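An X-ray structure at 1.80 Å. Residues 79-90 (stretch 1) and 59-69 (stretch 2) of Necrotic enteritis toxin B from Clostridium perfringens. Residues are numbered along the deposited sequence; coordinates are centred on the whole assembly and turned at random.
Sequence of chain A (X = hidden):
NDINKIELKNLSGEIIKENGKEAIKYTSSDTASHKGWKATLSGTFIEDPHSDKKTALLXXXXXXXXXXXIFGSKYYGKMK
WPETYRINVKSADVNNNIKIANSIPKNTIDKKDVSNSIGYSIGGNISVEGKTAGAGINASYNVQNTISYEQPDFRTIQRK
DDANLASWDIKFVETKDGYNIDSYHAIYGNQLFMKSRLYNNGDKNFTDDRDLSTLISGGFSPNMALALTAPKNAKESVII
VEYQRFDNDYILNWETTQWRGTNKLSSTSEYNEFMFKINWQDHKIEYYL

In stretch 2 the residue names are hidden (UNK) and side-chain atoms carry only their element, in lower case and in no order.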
# COMPACT_ATOMS: atom_id res chain seq x y z
N MET A 79 -23.54 2.76 0.39
CA MET A 79 -22.39 1.94 0.02
C MET A 79 -21.15 2.51 0.69
O MET A 79 -20.74 3.64 0.37
CB MET A 79 -22.23 1.93 -1.50
CG MET A 79 -20.93 1.23 -1.98
SD MET A 79 -20.89 1.27 -3.79
CE MET A 79 -19.14 1.07 -4.12
N LYS A 80 -20.58 1.76 1.62
CA LYS A 80 -19.30 2.12 2.20
C LYS A 80 -18.19 1.55 1.32
O LYS A 80 -18.21 0.36 0.98
CB LYS A 80 -19.18 1.59 3.63
CG LYS A 80 -17.89 2.06 4.31
CD LYS A 80 -17.76 1.56 5.73
CE LYS A 80 -17.45 0.05 5.80
NZ LYS A 80 -16.06 -0.28 5.35
N TRP A 81 -17.18 2.37 1.00
CA TRP A 81 -16.17 1.97 0.02
C TRP A 81 -14.83 2.63 0.38
O TRP A 81 -14.83 3.65 1.09
CB TRP A 81 -16.63 2.33 -1.41
CG TRP A 81 -16.79 3.80 -1.64
CD1 TRP A 81 -17.83 4.60 -1.23
CD2 TRP A 81 -15.86 4.65 -2.31
NE1 TRP A 81 -17.60 5.90 -1.63
CE2 TRP A 81 -16.39 5.96 -2.27
CE3 TRP A 81 -14.62 4.42 -2.93
CZ2 TRP A 81 -15.73 7.06 -2.84
CZ3 TRP A 81 -13.96 5.50 -3.51
CH2 TRP A 81 -14.52 6.81 -3.47
N PRO A 82 -13.70 2.03 -0.04
CA PRO A 82 -12.40 2.57 0.35
C PRO A 82 -11.92 3.66 -0.61
O PRO A 82 -11.72 3.41 -1.81
CB PRO A 82 -11.48 1.35 0.29
CG PRO A 82 -12.06 0.53 -0.81
CD PRO A 82 -13.58 0.70 -0.67
N GLU A 83 -11.78 4.87 -0.08
CA GLU A 83 -11.39 5.99 -0.92
C GLU A 83 -9.87 6.14 -0.96
O GLU A 83 -9.32 6.56 -1.98
CB GLU A 83 -12.10 7.28 -0.49
CG GLU A 83 -11.87 8.49 -1.44
CD GLU A 83 -10.58 9.24 -1.17
OE1 GLU A 83 -9.98 9.06 -0.08
OE2 GLU A 83 -10.15 10.01 -2.06
N THR A 84 -9.20 5.80 0.15
CA THR A 84 -7.72 5.85 0.22
C THR A 84 -7.18 4.68 1.03
O THR A 84 -7.64 4.42 2.16
CB THR A 84 -7.18 7.21 0.84
OG1 THR A 84 -7.51 8.32 -0.02
CG2 THR A 84 -5.63 7.15 0.99
N TYR A 85 -6.20 3.98 0.46
CA TYR A 85 -5.36 3.10 1.27
C TYR A 85 -4.02 3.81 1.57
O TYR A 85 -3.36 4.27 0.66
CB TYR A 85 -5.05 1.82 0.51
CG TYR A 85 -6.24 0.97 0.17
CD1 TYR A 85 -6.61 -0.10 1.01
CD2 TYR A 85 -6.95 1.17 -1.02
CE1 TYR A 85 -7.69 -0.94 0.67
CE2 TYR A 85 -8.05 0.34 -1.36
CZ TYR A 85 -8.40 -0.71 -0.50
OH TYR A 85 -9.45 -1.55 -0.84
N ARG A 86 -3.63 3.87 2.84
CA ARG A 86 -2.35 4.45 3.24
C ARG A 86 -1.44 3.38 3.81
O ARG A 86 -1.85 2.57 4.67
CB ARG A 86 -2.54 5.54 4.28
CG ARG A 86 -1.19 6.17 4.69
CD ARG A 86 -1.42 7.42 5.54
NE ARG A 86 -1.99 8.48 4.74
CZ ARG A 86 -2.40 9.66 5.21
NH1 ARG A 86 -2.30 9.95 6.50
NH2 ARG A 86 -2.92 10.56 4.37
N ILE A 87 -0.20 3.37 3.32
CA ILE A 87 0.79 2.38 3.78
C ILE A 87 1.96 3.19 4.32
O ILE A 87 2.54 3.99 3.60
CB ILE A 87 1.23 1.43 2.63
CG1 ILE A 87 0.10 0.46 2.24
CG2 ILE A 87 2.50 0.61 3.01
CD1 ILE A 87 -0.84 0.97 1.19
N ASN A 88 2.30 2.96 5.59
CA ASN A 88 3.47 3.61 6.17
C ASN A 88 4.47 2.51 6.51
O ASN A 88 4.08 1.48 7.08
CB ASN A 88 3.13 4.36 7.45
CG ASN A 88 2.10 5.45 7.26
OD1 ASN A 88 2.01 6.10 6.22
ND2 ASN A 88 1.31 5.67 8.29
N VAL A 89 5.73 2.73 6.17
CA VAL A 89 6.77 1.83 6.60
C VAL A 89 7.77 2.67 7.40
O VAL A 89 8.35 3.61 6.87
CB VAL A 89 7.44 1.13 5.39
CG1 VAL A 89 8.54 0.22 5.86
CG2 VAL A 89 6.41 0.31 4.58
N LYS A 90 7.93 2.36 8.69
CA LYS A 90 8.76 3.15 9.58
C LYS A 90 9.95 2.33 10.01
O LYS A 90 9.81 1.14 10.26
CB LYS A 90 7.98 3.61 10.82
CG LYS A 90 6.87 4.61 10.49
CD LYS A 90 6.08 4.93 11.76
CE LYS A 90 4.96 5.91 11.48
NZ LYS A 90 4.11 6.10 12.70
N UNK A 59 11.40 -6.03 0.99
CA UNK A 59 10.26 -6.06 0.09
C UNK A 59 9.02 -6.28 0.94
O UNK A 59 8.95 -7.27 1.65
o UNK A 59 9.02 -6.37 -2.67
c UNK A 59 10.42 -7.21 -0.91
n UNK A 59 8.58 -8.42 -1.93
c UNK A 59 9.26 -7.29 -1.91
N UNK A 60 8.06 -5.37 0.87
CA UNK A 60 6.79 -5.53 1.59
C UNK A 60 5.71 -5.97 0.60
O UNK A 60 5.50 -5.31 -0.43
c UNK A 60 6.37 -4.20 2.26
c UNK A 60 4.51 -2.77 3.23
c UNK A 60 4.92 -4.19 2.77
c UNK A 60 4.74 -5.20 3.92
N UNK A 61 5.04 -7.09 0.89
CA UNK A 61 3.87 -7.50 0.12
C UNK A 61 2.75 -7.72 1.08
O UNK A 61 2.94 -8.23 2.19
o UNK A 61 6.43 -10.90 -1.23
c UNK A 61 5.24 -8.87 -1.50
c UNK A 61 4.11 -8.84 -0.58
c UNK A 61 5.54 -10.30 -1.87
o UNK A 61 4.83 -10.83 -2.75
N UNK A 62 1.55 -7.36 0.66
CA UNK A 62 0.46 -7.51 1.59
C UNK A 62 -0.90 -7.42 0.98
O UNK A 62 -1.07 -7.49 -0.25
N UNK A 63 -1.88 -7.29 1.85
CA UNK A 63 -3.25 -7.17 1.40
C UNK A 63 -4.06 -6.40 2.42
O UNK A 63 -3.95 -6.65 3.64
c UNK A 63 -3.87 -8.54 1.19
c UNK A 63 -5.39 -8.17 -0.78
c UNK A 63 -7.80 -8.31 -0.55
c UNK A 63 -6.67 -8.10 -1.34
c UNK A 63 -6.37 -8.67 1.37
c UNK A 63 -5.24 -8.48 0.59
c UNK A 63 -7.66 -8.61 0.80
N UNK A 64 -4.88 -5.48 1.92
CA UNK A 64 -5.83 -4.74 2.74
C UNK A 64 -7.23 -4.96 2.13
O UNK A 64 -7.48 -4.52 0.99
c UNK A 64 -4.10 -2.95 3.32
c UNK A 64 -6.56 -2.51 3.70
c UNK A 64 -3.55 -1.50 3.04
c UNK A 64 -5.52 -3.22 2.82
N UNK A 65 -8.13 -5.64 2.86
CA UNK A 65 -9.49 -5.87 2.31
C UNK A 65 -10.23 -4.55 2.08
O UNK A 65 -9.98 -3.57 2.79
c UNK A 65 -9.22 -6.96 4.45
c UNK A 65 -10.22 -6.68 3.40
c UNK A 65 -7.97 -6.17 4.23
N UNK A 66 -11.09 -4.52 1.07
CA UNK A 66 -11.80 -3.27 0.76
C UNK A 66 -12.87 -3.00 1.82
O UNK A 66 -13.20 -1.84 2.11
o UNK A 66 -13.45 -4.35 -0.70
c UNK A 66 -12.46 -3.33 -0.63
N UNK A 67 -13.43 -4.08 2.36
CA UNK A 67 -14.60 -4.01 3.25
C UNK A 67 -15.75 -3.22 2.65
O UNK A 67 -16.51 -2.55 3.36
o UNK A 67 -15.76 -4.82 5.74
c UNK A 67 -14.20 -3.43 4.61
c UNK A 67 -15.25 -3.68 5.67
o UNK A 67 -15.58 -2.74 6.40
N UNK A 68 -15.93 -3.33 1.33
CA UNK A 68 -17.08 -2.68 0.69
C UNK A 68 -18.35 -3.31 1.23
O UNK A 68 -18.45 -4.53 1.33
n UNK A 68 -20.24 -4.21 -3.85
c UNK A 68 -18.09 -2.04 -1.55
c UNK A 68 -18.58 -2.70 -2.84
c UNK A 68 -17.05 -2.88 -0.82
c UNK A 68 -19.71 -3.65 -2.59
N UNK A 69 -19.33 -2.47 1.56
CA UNK A 69 -20.57 -2.96 2.19
C UNK A 69 -21.72 -2.16 1.63
O UNK A 69 -21.56 -0.97 1.40
n UNK A 69 -18.55 -4.12 6.54
o UNK A 69 -20.27 -2.69 6.49
c UNK A 69 -20.53 -2.74 3.71
c UNK A 69 -19.47 -3.54 4.40
c UNK A 69 -19.47 -3.41 5.90
O HOH W 1 -14.94 0.29 2.75

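Position 59 carries two carbons, the second bearing one oxygen and one nitrogen. That is a short amide. It lies out of reach of stretch 1. The residue is Asn59.

Position 60 has four carbons, forked at the second. Its CA-to-CB bond points toward stretch 1, and one tip carbon meets both Ile87 and Val89. The fork beyond CB identifies Leu60. Its CD2 is 3.9 Å from Ile87 CG2 and 3.9 Å from Val89 CG2.

Position 61 has three carbons, the third carrying two oxygens. This is a carboxylate on a two-carbon arm. It is exposed and touches nothing on stretch 1. The residue is Glu61.

Position 62 has no side-chain atoms at all. It is Gly62.

Position 63 shows one carbon and then a ring of six carbons, with no oxygen on the ring. It stays clear of stretch 1. The residue is Phe63.

Position 64 has four carbons, forked at the first, with one arm two carbons long. It points toward stretch 1 and packs on Tyr85 and Ile87. The fork at CB gives Ile64. Its CG2 lies 3.6 Å from Tyr85 CE1, at the edge of the ring, and its CD1 lies 4.1 Å from Ile87 CD1.

Position 65 has three carbons that close a ring onto the backbone N. Its CA-to-CB bond points away from stretch 1. The residue is Pro65, the last of this strand.

Position 66 has one carbon and then one oxygen. Its CB is 3.9 Å from Pro82 CG and 3.5 Å from Tyr85 OH. The residue is Ser66. Its OG accepts a weak hydrogen bond from the backbone N of position 68, at 3.4 Å.

Position 67 has two carbons, the second carrying two oxygens. One oxygen meets the amine of Lys80. This short carboxylate is Asp67. Its OD2 forms a salt bridge with Lys80 NZ at 2.7 Å. Lys80 NZ also donates to the backbone O of Asp67 at 3.1 Å.

Position 68 has four carbons in a row ending in nitrogen. The third carbon is 4.0 Å from Met79 CE. The residue is Lys68. Its CA makes a CA-H...O contact of 3.3 Å with Lys80 O.

Position 69 has three carbons, the third carrying one oxygen and one nitrogen. The oxygen is 4.0 Å from Lys80 CE. This longer amide is Gln69. Its NE2 donates to Asp67 OD1 at 3.0 Å, so the carboxylate is held on both oxygens.

The contact has two parts. At Lys80 and Gln69 the backbones pair antiparallel: Gln69 N donates to Lys80 O at 3.1 Å, and Lys80 N to Gln69 O at 2.9 Å. The Asp67 salt bridge reinforces this end. Water 1 helps, accepting from Lys80 NZ at 2.9 Å and donating to Ser66 O at 2.8 Å. Farther along, the strands stand 9.7 Å apart at closest approach. Here Leu60 and Ile64 fill the gap against Tyr85, Ile87 and Val89.

Stretch 2 (59-69) NLEGFIPSDKQ
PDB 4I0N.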